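PDB 4XPL: N-Acetyltransferase, PseH from Campylobacter jejuni subsp. jejuni PT14, which catalyses the acetyl-coenzyme-A-dependent N-4 acetylation of a UDP-linked amino sugar, the third step in making the pseudaminic acid that modifies flagellin. Local coordinates for residues K9-T14 with S18-L23; V98-M103 with Q135-T140; Y109-L114 with V151-S156. The protein carries 8 engineered substitutions. One frame throughout, in Å; residues are numbered along the deposited sequence.

Overall arrangement
From the N terminus, contact 1 closes first and shortest: only three residues separate 9-14 from 18-23, so edge strand 8-12 is tied to the helix that follows it, ahead of the other strands and helices in the sequence. Contacts 2 and 3 come later and cross, their segments alternating along the chain. Both use helix 99-114: contact 2 links its N-terminal end to the end of helix 128-136 beside acetyl-CoA, contact 3 its last turns to the end of strand 148-154 and Gln155 just beyond it. The backbones of Thr140 and the engineered Tyr152 also meet, joining contacts 2 and 3, while Leu10 of contact 1 packs on Tyr109 of contact 3.

Contact 1: K9-T14 with S18-L23; sequences KLKNFT and SQEIEL
Lys11, on edge strand 8-12, reaches across to Glu20 in the first turn of helix 18-25, and this one salt bridge carries the whole contact. From CA the bond to CB already heads toward the helix, and CG lies anti to the backbone N (chi1 -176°). Every later torsion is close to fully extended, which spends the length of lysine on spanning the gap. Beyond CB and CG, the acid is first approached at CD, 3.6 Å from Glu20 OE2. CE follows, 3.5 Å from Glu20 OE1, so the last methylenes lie beside the carboxylate before the charge arrives. At the tip, NZ gives a hydrogen bond of 2.8 Å to Glu20 OE2, received on the syn lone pair, the side facing the other oxygen. A weak bond of 3.1 Å runs from NZ to Glu20 OE1, so the ammonium is shared unequally between the two oxygens. The two side chains meet at about a right angle.

Glu20 is buried, and a nearby positive charge should help pay for placing a carboxylate there. Asn17 OD1 accepts from Glu20 N at the start of the helix, and in this first turn the helix dipole is also likely to favour an acidic side chain. Just beyond Lys11, Asn12 OD1 accepts from Thr14 N at 3.0 Å, an Asx turn that leads the strand into the 3-10 turn.

Around the salt bridge, backbone bonds from Lys11 to Leu64 hold the strand on strand 61-67, and the Lys11 side chain touches Phe66 there. Phe13 and Ile21 both pack on Leu51, so helix 41-56 covers the apolar side of the strand-to-helix connection.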
loop_
_atom_site.group_PDB
_atom_site.type_symbol
_atom_site.label_atom_id
_atom_site.label_comp_id
_atom_site.label_asym_id
_atom_site.label_seq_id
_atom_site.Cartn_x
_atom_site.Cartn_y
_atom_site.Cartn_z
ATOM N N LYS A 9 11.634 7.568 -1.971
ATOM C CA LYS A 9 12.320 6.374 -1.512
ATOM C C LYS A 9 11.350 5.491 -0.702
ATOM O O LYS A 9 10.439 6.002 -0.061
ATOM C CB LYS A 9 13.521 6.744 -0.641
ATOM C CG LYS A 9 14.768 7.246 -1.392
ATOM C CD LYS A 9 15.834 7.590 -0.338
ATOM C CE LYS A 9 17.242 7.738 -0.911
ATOM N NZ LYS A 9 17.253 8.048 -2.339
ATOM N N LEU A 10 11.562 4.178 -0.778
ATOM C CA LEU A 10 10.751 3.190 -0.069
ATOM C C LEU A 10 11.489 2.562 1.114
ATOM O O LEU A 10 12.564 2.001 0.956
ATOM C CB LEU A 10 10.333 2.074 -1.025
ATOM C CG LEU A 10 9.652 2.536 -2.305
ATOM C CD1 LEU A 10 9.306 1.274 -3.112
ATOM C CD2 LEU A 10 8.405 3.337 -1.982
ATOM N N LYS A 11 10.917 2.653 2.292
ATOM C CA LYS A 11 11.479 1.945 3.434
ATOM C C LYS A 11 10.591 0.746 3.766
ATOM O O LYS A 11 9.450 0.905 4.158
ATOM C CB LYS A 11 11.645 2.862 4.636
ATOM C CG LYS A 11 12.310 2.215 5.851
ATOM C CD LYS A 11 12.744 3.300 6.874
ATOM C CE LYS A 11 13.471 2.699 8.032
ATOM N NZ LYS A 11 13.900 3.761 8.972
ATOM N N ASN A 12 11.155 -0.450 3.617
ATOM C CA ASN A 12 10.455 -1.668 3.978
ATOM C C ASN A 12 10.064 -1.674 5.465
ATOM O O ASN A 12 10.880 -1.367 6.360
ATOM C CB ASN A 12 11.308 -2.899 3.663
ATOM C CG ASN A 12 10.468 -4.171 3.503
ATOM O OD1 ASN A 12 9.634 -4.484 4.359
ATOM N ND2 ASN A 12 10.702 -4.914 2.399
ATOM N N PHE A 13 8.804 -2.021 5.729
ATOM C CA PHE A 13 8.336 -2.238 7.097
ATOM C C PHE A 13 9.241 -3.161 7.925
ATOM O O PHE A 13 9.255 -3.035 9.134
ATOM C CB PHE A 13 6.893 -2.803 7.125
ATOM C CG PHE A 13 5.806 -1.743 7.098
ATOM C CD1 PHE A 13 5.941 -0.583 6.346
ATOM C CD2 PHE A 13 4.620 -1.936 7.806
ATOM C CE1 PHE A 13 4.928 0.370 6.293
ATOM C CE2 PHE A 13 3.611 -0.972 7.775
ATOM C CZ PHE A 13 3.779 0.186 7.009
ATOM N N THR A 14 9.947 -4.098 7.292
ATOM C CA THR A 14 10.880 -4.983 8.009
ATOM C C THR A 14 12.059 -4.216 8.656
ATOM O O THR A 14 12.707 -4.732 9.573
ATOM C CB THR A 14 11.440 -6.137 7.122
ATOM O OG1 THR A 14 12.086 -5.614 5.944
ATOM C CG2 THR A 14 10.283 -7.147 6.714
ATOM N N SER A 18 11.266 2.139 16.099
ATOM C CA SER A 18 10.172 2.270 17.061
ATOM C C SER A 18 9.402 3.582 16.883
ATOM O O SER A 18 8.199 3.609 17.078
ATOM C CB SER A 18 10.691 2.134 18.498
ATOM O OG SER A 18 11.824 2.967 18.684
ATOM N N GLN A 19 10.089 4.649 16.500
ATOM C CA GLN A 19 9.437 5.944 16.260
ATOM C C GLN A 19 8.448 5.828 15.082
ATOM O O GLN A 19 7.299 6.286 15.157
ATOM C CB GLN A 19 10.485 7.018 15.975
ATOM C CG GLN A 19 9.953 8.454 15.966
ATOM N N GLU A 20 8.895 5.185 14.006
ATOM C CA GLU A 20 8.068 5.038 12.823
ATOM C C GLU A 20 6.876 4.145 13.125
ATOM O O GLU A 20 5.764 4.447 12.699
ATOM C CB GLU A 20 8.876 4.492 11.651
ATOM C CG GLU A 20 9.879 5.473 11.074
ATOM C CD GLU A 20 10.994 4.779 10.302
ATOM O OE1 GLU A 20 11.159 3.550 10.457
ATOM O OE2 GLU A 20 11.719 5.462 9.564
ATOM N N ILE A 21 7.108 3.063 13.865
ATOM C CA ILE A 21 6.033 2.126 14.221
ATOM C C ILE A 21 4.993 2.898 15.047
ATOM O O ILE A 21 3.800 2.886 14.740
ATOM C CB ILE A 21 6.574 0.899 15.015
ATOM C CG1 ILE A 21 7.446 0.014 14.112
ATOM C CG2 ILE A 21 5.424 0.091 15.616
ATOM C CD1 ILE A 21 8.540 -0.769 14.842
ATOM N N GLU A 22 5.473 3.583 16.072
ATOM C CA GLU A 22 4.629 4.446 16.910
ATOM C C GLU A 22 3.769 5.373 16.031
ATOM O O GLU A 22 2.537 5.369 16.126
ATOM C CB GLU A 22 5.539 5.272 17.831
ATOM C CG GLU A 22 4.854 6.286 18.725
ATOM C CD GLU A 22 4.182 5.663 19.945
ATOM O OE1 GLU A 22 3.659 6.453 20.754
ATOM O OE2 GLU A 22 4.178 4.413 20.113
ATOM N N LEU A 23 4.444 6.144 15.174
ATOM C CA LEU A 23 3.800 7.133 14.306
ATOM C C LEU A 23 2.713 6.552 13.404
ATOM O O LEU A 23 1.568 6.995 13.447
ATOM C CB LEU A 23 4.859 7.832 13.436
ATOM C CG LEU A 23 4.446 8.979 12.513
ATOM C CD1 LEU A 23 4.240 10.276 13.293
ATOM C CD2 LEU A 23 5.493 9.197 11.417
#

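Contact 2: V98-M103 with Q135-T140; sequences VGQILM and QQNHFT. With ACO (acetyl coenzyme *a), chain B.
Gln100 and Asn137 come from opposite directions, their amides side by side and nearly coplanar, the planes 21° apart, and the pair exchange two hydrogen bonds. Gln100 NE2 donates to Asn137 OD1 at 2.7 Å, nearly straight (174°) and in the carbonyl plane, on a lone pair. In return Asn137 ND2 donates to Gln100 OE1 at 2.9 Å, slightly tilted from the carbonyl plane. A bend at chi2 of Gln100 (58°) turns the amide back toward the partner. Each amide offers a donor and an acceptor, which suits this reciprocal pairing, and each nitrogen has a second acceptor: Asn104 OD1 for Gln100 NE2, Leu133 O for Asn137 ND2. Both groups are therefore fixed in rotation.

Deeper in, CB and CG of Met103 lie against Asn137 ND2, each 4.0 Å away. The Met103 chain, bent at chi2 and chi3, puts CE 3.6 Å from Phe139 CE1, an apolar contact next to Phe87. His138, with positive phi, is the C-prime residue of the Schellman motif that ends helix 128-136 and directs Phe139 inward.

Both segments also reach acetyl-CoA. Gln136 NE2 donates to O7A of the 3'-phosphate at 2.7 Å. At the start of helix 99-114, the pyrophosphate oxygen O5A takes a weak bond from Val98 N, and O4A another from Gly99 N. With no side chain on Gly99, the pyrophosphate can come close to the backbone, as in the GNAT pyrophosphate-binding loop. Neutral amides thus join the two helix ends, while N-H donors and the Lys96 ammonium, also hydrogen-bonded to the cofactor, would partly offset its negative charge.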
loop_
_atom_site.group_PDB
_atom_site.type_symbol
_atom_site.label_atom_id
_atom_site.label_comp_id
_atom_site.label_asym_id
_atom_site.label_seq_id
_atom_site.Cartn_x
_atom_site.Cartn_y
_atom_site.Cartn_z
ATOM N N VAL A 98 -1.147 13.428 -2.440
ATOM C CA VAL A 98 -0.002 12.512 -2.503
ATOM C C VAL A 98 -0.392 11.141 -3.067
ATOM O O VAL A 98 0.465 10.317 -3.306
ATOM C CB VAL A 98 0.705 12.320 -1.138
ATOM C CG1 VAL A 98 1.301 13.669 -0.620
ATOM C CG2 VAL A 98 -0.224 11.706 -0.119
ATOM N N GLY A 99 -1.685 10.910 -3.264
ATOM C CA GLY A 99 -2.152 9.647 -3.854
ATOM C C GLY A 99 -1.509 9.268 -5.171
ATOM O O GLY A 99 -1.122 8.114 -5.355
ATOM N N GLN A 100 -1.348 10.234 -6.066
ATOM C CA GLN A 100 -0.710 9.980 -7.361
ATOM C C GLN A 100 0.744 9.545 -7.219
ATOM O O GLN A 100 1.192 8.647 -7.918
ATOM C CB GLN A 100 -0.830 11.172 -8.306
ATOM C CG GLN A 100 -0.307 10.876 -9.729
ATOM C CD GLN A 100 -1.006 9.707 -10.390
ATOM O OE1 GLN A 100 -2.240 9.653 -10.406
ATOM N NE2 GLN A 100 -0.233 8.767 -10.961
ATOM N N ILE A 101 1.466 10.155 -6.282
ATOM C CA ILE A 101 2.835 9.754 -6.000
ATOM C C ILE A 101 2.888 8.321 -5.512
ATOM O O ILE A 101 3.688 7.511 -5.997
ATOM C CB ILE A 101 3.460 10.648 -4.921
ATOM C CG1 ILE A 101 3.528 12.078 -5.455
ATOM C CG2 ILE A 101 4.831 10.081 -4.537
ATOM C CD1 ILE A 101 4.152 13.125 -4.503
ATOM N N LEU A 102 2.020 7.989 -4.563
ATOM C CA LEU A 102 1.934 6.624 -4.070
ATOM C C LEU A 102 1.573 5.632 -5.168
ATOM O O LEU A 102 2.148 4.537 -5.226
ATOM C CB LEU A 102 0.953 6.505 -2.909
ATOM C CG LEU A 102 1.131 7.427 -1.703
ATOM C CD1 LEU A 102 0.046 7.196 -0.624
ATOM C CD2 LEU A 102 2.557 7.289 -1.123
ATOM N N MET A 103 0.648 6.030 -6.037
ATOM C CA MET A 103 0.240 5.201 -7.194
ATOM C C MET A 103 1.397 5.006 -8.181
ATOM O O MET A 103 1.619 3.894 -8.681
ATOM C CB MET A 103 -0.963 5.821 -7.924
ATOM C CG MET A 103 -2.291 5.723 -7.213
ATOM S SD MET A 103 -2.764 4.021 -6.793
ATOM C CE MET A 103 -2.839 3.302 -8.447
ATOM N N GLN A 135 -8.864 4.927 -11.613
ATOM C CA GLN A 135 -9.326 5.181 -12.979
ATOM C C GLN A 135 -8.345 6.104 -13.689
ATOM O O GLN A 135 -8.055 5.918 -14.874
ATOM C CB GLN A 135 -10.728 5.818 -12.976
ATOM C CG GLN A 135 -11.190 6.361 -14.320
ATOM C CD GLN A 135 -11.333 7.869 -14.329
ATOM O OE1 GLN A 135 -12.375 8.401 -13.896
ATOM N NE2 GLN A 135 -10.314 8.573 -14.841
ATOM N N GLN A 136 -7.839 7.107 -12.975
ATOM C CA GLN A 136 -6.874 8.036 -13.576
ATOM C C GLN A 136 -5.563 7.345 -13.960
ATOM O O GLN A 136 -4.841 7.827 -14.817
ATOM C CB GLN A 136 -6.584 9.211 -12.638
ATOM C CG GLN A 136 -7.732 10.205 -12.561
ATOM C CD GLN A 136 -7.521 11.305 -11.547
ATOM O OE1 GLN A 136 -8.170 12.349 -11.625
ATOM N NE2 GLN A 136 -6.633 11.088 -10.592
ATOM N N ASN A 137 -5.249 6.232 -13.313
ATOM C CA ASN A 137 -4.044 5.458 -13.632
ATOM C C ASN A 137 -4.349 4.195 -14.492
ATOM O O ASN A 137 -3.563 3.227 -14.531
ATOM C CB ASN A 137 -3.310 5.099 -12.338
ATOM C CG ASN A 137 -2.623 6.291 -11.715
ATOM O OD1 ASN A 137 -1.493 6.600 -12.070
ATOM N ND2 ASN A 137 -3.334 7.026 -10.850
ATOM N N HIS A 138 -5.462 4.276 -15.215
ATOM C CA HIS A 138 -5.910 3.307 -16.251
ATOM C C HIS A 138 -6.378 1.960 -15.731
ATOM O O HIS A 138 -6.486 0.995 -16.499
ATOM C CB HIS A 138 -4.884 3.144 -17.378
ATOM C CG HIS A 138 -4.303 4.436 -17.844
ATOM N ND1 HIS A 138 -5.074 5.560 -18.053
ATOM C CD2 HIS A 138 -3.039 4.774 -18.186
ATOM C CE1 HIS A 138 -4.299 6.544 -18.476
ATOM N NE2 HIS A 138 -3.061 6.093 -18.569
ATOM N N PHE A 139 -6.711 1.903 -14.439
ATOM C CA PHE A 139 -7.384 0.745 -13.888
ATOM C C PHE A 139 -8.787 0.587 -14.464
ATOM O O PHE A 139 -9.453 1.549 -14.843
ATOM C CB PHE A 139 -7.429 0.801 -12.349
ATOM C CG PHE A 139 -6.123 0.450 -11.696
ATOM C CD1 PHE A 139 -5.093 1.387 -11.618
ATOM C CD2 PHE A 139 -5.889 -0.833 -11.223
ATOM C CE1 PHE A 139 -3.893 1.068 -11.055
ATOM C CE2 PHE A 139 -4.691 -1.147 -10.658
ATOM C CZ PHE A 139 -3.691 -0.193 -10.559
ATOM N N THR A 140 -9.221 -0.653 -14.563
ATOM C CA THR A 140 -10.543 -0.931 -15.061
ATOM C C THR A 140 -11.262 -1.850 -14.054
ATOM O O THR A 140 -10.665 -2.751 -13.471
ATOM C CB THR A 140 -10.493 -1.430 -16.533
ATOM O OG1 THR A 140 -9.705 -2.604 -16.645
ATOM C CG2 THR A 140 -9.849 -0.384 -17.453
HETATM N N1A ACO B . -15.622 11.786 -6.812
HETATM C C2A ACO B . -14.619 11.765 -7.715
HETATM N N3A ACO B . -13.378 12.217 -7.433
HETATM C C4A ACO B . -13.055 12.724 -6.210
HETATM C C5A ACO B . -14.092 12.772 -5.170
HETATM C C6A ACO B . -15.442 12.262 -5.551
HETATM N N6A ACO B . -16.477 12.267 -4.673
HETATM N N7A ACO B . -13.507 13.314 -4.079
HETATM C C8A ACO B . -12.208 13.589 -4.389
HETATM N N9A ACO B . -11.939 13.231 -5.664
HETATM C C1B ACO B . -10.646 13.340 -6.410
HETATM C C2B ACO B . -9.833 14.587 -6.082
HETATM O O2B ACO B . -10.344 15.746 -6.746
HETATM C C3B ACO B . -8.470 14.170 -6.591
HETATM O O3B ACO B . -8.424 14.432 -7.993
HETATM P P3B ACO B . -7.062 14.489 -8.863
HETATM O O7A ACO B . -6.437 13.102 -8.751
HETATM O O8A ACO B . -7.585 14.774 -10.253
HETATM O O9A ACO B . -6.242 15.613 -8.261
HETATM C C4B ACO B . -8.398 12.671 -6.293
HETATM O O4B ACO B . -9.758 12.233 -6.153
HETATM C C5B ACO B . -7.580 12.372 -5.031
HETATM O O5B ACO B . -8.009 13.193 -3.932
HETATM P P1A ACO B . -7.005 13.854 -2.846
HETATM O O1A ACO B . -7.795 14.597 -1.805
HETATM O O2A ACO B . -5.858 14.533 -3.563
HETATM O O3A ACO B . -6.508 12.594 -1.977
HETATM P P2A ACO B . -5.037 11.986 -2.046
HETATM O O4A ACO B . -4.600 11.886 -3.484
HETATM O O5A ACO B . -4.189 12.800 -1.091
HETATM O O6A ACO B . -5.230 10.551 -1.329
HETATM C CBP ACO B . -5.902 8.333 -0.931
HETATM C CCP ACO B . -6.042 9.510 -1.864
HETATM C CDP ACO B . -4.402 7.918 -0.897
HETATM C CEP ACO B . -6.775 7.181 -1.447
HETATM C CAP ACO B . -6.385 8.801 0.451
HETATM O OAP ACO B . -7.749 9.284 0.377
HETATM C C9P ACO B . -6.310 7.725 1.487
HETATM O O9P ACO B . -5.235 7.410 2.002
HETATM N N8P ACO B . -7.475 7.172 1.837
HETATM C C7P ACO B . -7.567 6.180 2.903
HETATM C C6P ACO B . -6.906 4.855 2.497
HETATM C C5P ACO B . -7.565 4.257 1.269
HETATM O O5P ACO B . -8.786 4.343 1.093
HETATM N N4P ACO B . -6.780 3.590 0.424
HETATM C C3P ACO B . -7.372 2.772 -0.649
HETATM C C2P ACO B . -7.771 1.380 -0.109
HETATM S S1P ACO B . -6.268 0.523 0.305
HETATM C C ACO B . -6.110 0.604 1.961
HETATM O O ACO B . -6.938 1.226 2.639
HETATM C CH3 ACO B . -4.910 -0.072 2.576
#

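Contact 3: Y109-L114 with V151-S156; sequences YAFESL and VYLKQS. Engineered in segment 109-114: Ser113 (natural residue Asn). Engineered in segment 151-156: Val151 (natural residue Ile), Tyr152 (natural residue Cys).
The carbonyl O of Tyr109 accepts from both Ser113 N and Leu114 N, each at 2.9 Å, in the turn of helix 99-114 that carries Phe111, which packs on Gln155. The bond to Leu114, five residues on, makes this a wider pi-type turn at the C-terminal part of the helix; Ser113 is an engineered residue.

Phe111 does most of the touching. Gln155 lies over one face of its ring, with CB above the centre, 3.8 Å from the centroid and 12° off the normal, a CH-pi contact. A chi1 near 180° swings the Gln155 chain away from its own backbone N, and the extended chain beyond runs along the ring toward the helix. Its amide is stacked almost parallel to the ring, 13° apart, with CD 3.8 Å from Phe111 CG. NE2 reaches farther, to 3.6 Å from Phe111 CB. Phe111 and Gln155 thus lie antiparallel, each running toward the other's backbone, and a long, flat-ended glutamine suits such a surface position, offering methylenes and an amide face to the ring.

At the far end of the ring, Phe111 CZ meets Leu153 CD2 at 4.1 Å and, obliquely, the backbone C of Lys154. Leucine suits the place, since it also packs on Phe139. Lys154 points the other way, its NZ bonded to Thr118 OG1.

No hydrogen bond crosses this contact. It joins the end of the helix to the end of the last strand and the residue that follows it: strand 84-91, helix 99-114 and parallel strand 118-124 form a beta-alpha-beta crossover, and strand 148-154 pairs antiparallel with 118-124, as in the GNAT fold.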
loop_
_atom_site.group_PDB
_atom_site.type_symbol
_atom_site.label_atom_id
_atom_site.label_comp_id
_atom_site.label_asym_id
_atom_site.label_seq_id
_atom_site.Cartn_x
_atom_site.Cartn_y
_atom_site.Cartn_z
ATOM N N TYR A 109 6.977 -0.230 -8.736
ATOM C CA TYR A 109 7.499 -1.347 -7.947
ATOM C C TYR A 109 6.911 -2.677 -8.401
ATOM O O TYR A 109 7.614 -3.665 -8.565
ATOM C CB TYR A 109 7.225 -1.151 -6.440
ATOM C CG TYR A 109 8.011 -2.134 -5.612
ATOM C CD1 TYR A 109 9.298 -1.849 -5.218
ATOM C CD2 TYR A 109 7.447 -3.340 -5.196
ATOM C CE1 TYR A 109 10.047 -2.756 -4.470
ATOM C CE2 TYR A 109 8.195 -4.259 -4.454
ATOM C CZ TYR A 109 9.477 -3.954 -4.081
ATOM O OH TYR A 109 10.219 -4.842 -3.317
ATOM N N ALA A 110 5.619 -2.717 -8.616
ATOM C CA ALA A 110 4.987 -3.955 -9.098
ATOM C C ALA A 110 5.517 -4.409 -10.458
ATOM O O ALA A 110 5.865 -5.584 -10.649
ATOM C CB ALA A 110 3.482 -3.766 -9.177
ATOM N N PHE A 111 5.610 -3.484 -11.405
ATOM C CA PHE A 111 6.036 -3.837 -12.752
ATOM C C PHE A 111 7.550 -4.051 -12.866
ATOM O O PHE A 111 7.971 -4.942 -13.568
ATOM C CB PHE A 111 5.596 -2.775 -13.768
ATOM C CG PHE A 111 4.117 -2.775 -14.083
ATOM C CD1 PHE A 111 3.276 -3.783 -13.657
ATOM C CD2 PHE A 111 3.581 -1.746 -14.846
ATOM C CE1 PHE A 111 1.910 -3.775 -13.974
ATOM C CE2 PHE A 111 2.205 -1.727 -15.167
ATOM C CZ PHE A 111 1.383 -2.734 -14.724
ATOM N N GLU A 112 8.349 -3.234 -12.185
ATOM C CA GLU A 112 9.795 -3.262 -12.339
ATOM C C GLU A 112 10.540 -4.148 -11.328
ATOM O O GLU A 112 11.557 -4.766 -11.682
ATOM C CB GLU A 112 10.390 -1.844 -12.302
ATOM C CG GLU A 112 9.945 -0.966 -13.474
ATOM C CD GLU A 112 10.680 0.374 -13.533
ATOM O OE1 GLU A 112 11.752 0.520 -12.886
ATOM O OE2 GLU A 112 10.177 1.287 -14.237
ATOM N N SER A 113 10.057 -4.198 -10.095
ATOM C CA SER A 113 10.720 -4.940 -9.024
ATOM C C SER A 113 10.076 -6.308 -8.784
ATOM O O SER A 113 10.751 -7.319 -8.839
ATOM C CB SER A 113 10.746 -4.099 -7.761
ATOM O OG SER A 113 11.611 -2.997 -7.961
ATOM N N LEU A 114 8.772 -6.358 -8.561
ATOM C CA LEU A 114 8.091 -7.684 -8.472
ATOM C C LEU A 114 7.934 -8.346 -9.849
ATOM O O LEU A 114 7.820 -9.566 -9.955
ATOM C CB LEU A 114 6.705 -7.547 -7.817
ATOM C CG LEU A 114 6.617 -6.966 -6.411
ATOM C CD1 LEU A 114 5.148 -6.756 -5.939
ATOM C CD2 LEU A 114 7.395 -7.800 -5.406
ATOM N N VAL A 151 -10.666 -3.927 -9.238
ATOM C CA VAL A 151 -10.012 -3.288 -10.379
ATOM C C VAL A 151 -8.698 -3.952 -10.730
ATOM O O VAL A 151 -8.060 -4.636 -9.889
ATOM C CB VAL A 151 -9.764 -1.742 -10.149
ATOM C CG1 VAL A 151 -11.067 -1.035 -9.944
ATOM C CG2 VAL A 151 -8.834 -1.498 -8.982
ATOM N N TYR A 152 -8.303 -3.803 -11.989
ATOM C CA TYR A 152 -7.036 -4.328 -12.430
ATOM C C TYR A 152 -6.353 -3.410 -13.440
ATOM O O TYR A 152 -6.999 -2.624 -14.126
ATOM C CB TYR A 152 -7.181 -5.728 -13.054
ATOM C CG TYR A 152 -7.615 -5.705 -14.501
ATOM C CD1 TYR A 152 -8.957 -5.575 -14.850
ATOM C CD2 TYR A 152 -6.682 -5.778 -15.536
ATOM C CE1 TYR A 152 -9.354 -5.532 -16.186
ATOM C CE2 TYR A 152 -7.082 -5.737 -16.869
ATOM C CZ TYR A 152 -8.409 -5.596 -17.181
ATOM O OH TYR A 152 -8.804 -5.565 -18.501
ATOM N N LEU A 153 -5.036 -3.570 -13.512
ATOM C CA LEU A 153 -4.178 -2.957 -14.509
ATOM C C LEU A 153 -3.157 -4.005 -14.959
ATOM O O LEU A 153 -2.489 -4.615 -14.105
ATOM C CB LEU A 153 -3.439 -1.767 -13.889
ATOM C CG LEU A 153 -2.516 -0.974 -14.816
ATOM C CD1 LEU A 153 -3.321 -0.237 -15.897
ATOM C CD2 LEU A 153 -1.632 -0.009 -14.031
ATOM N N LYS A 154 -3.060 -4.223 -16.273
ATOM C CA LYS A 154 -2.090 -5.166 -16.862
ATOM C C LYS A 154 -1.003 -4.424 -17.612
ATOM O O LYS A 154 -1.279 -3.454 -18.308
ATOM C CB LYS A 154 -2.741 -6.128 -17.865
ATOM C CG LYS A 154 -3.511 -7.224 -17.254
ATOM C CD LYS A 154 -3.522 -8.469 -18.138
ATOM C CE LYS A 154 -4.665 -9.409 -17.744
ATOM N NZ LYS A 154 -4.733 -9.641 -16.265
ATOM N N GLN A 155 0.229 -4.908 -17.479
ATOM C CA GLN A 155 1.384 -4.301 -18.126
ATOM C C GLN A 155 1.360 -4.559 -19.626
ATOM O O GLN A 155 1.738 -3.688 -20.420
ATOM C CB GLN A 155 2.664 -4.892 -17.530
ATOM C CG GLN A 155 3.950 -4.273 -18.048
ATOM C CD GLN A 155 5.158 -4.631 -17.190
ATOM O OE1 GLN A 155 5.192 -5.674 -16.519
ATOM N NE2 GLN A 155 6.157 -3.770 -17.210
ATOM N N SER A 156 0.965 -5.769 -20.018
ATOM C CA SER A 156 0.883 -6.121 -21.446
ATOM C C SER A 156 -0.183 -7.176 -21.664
ATOM O O SER A 156 -1.298 -7.027 -21.176
ATOM C CB SER A 156 2.238 -6.606 -21.983
ATOM O OG SER A 156 2.507 -7.942 -21.588
#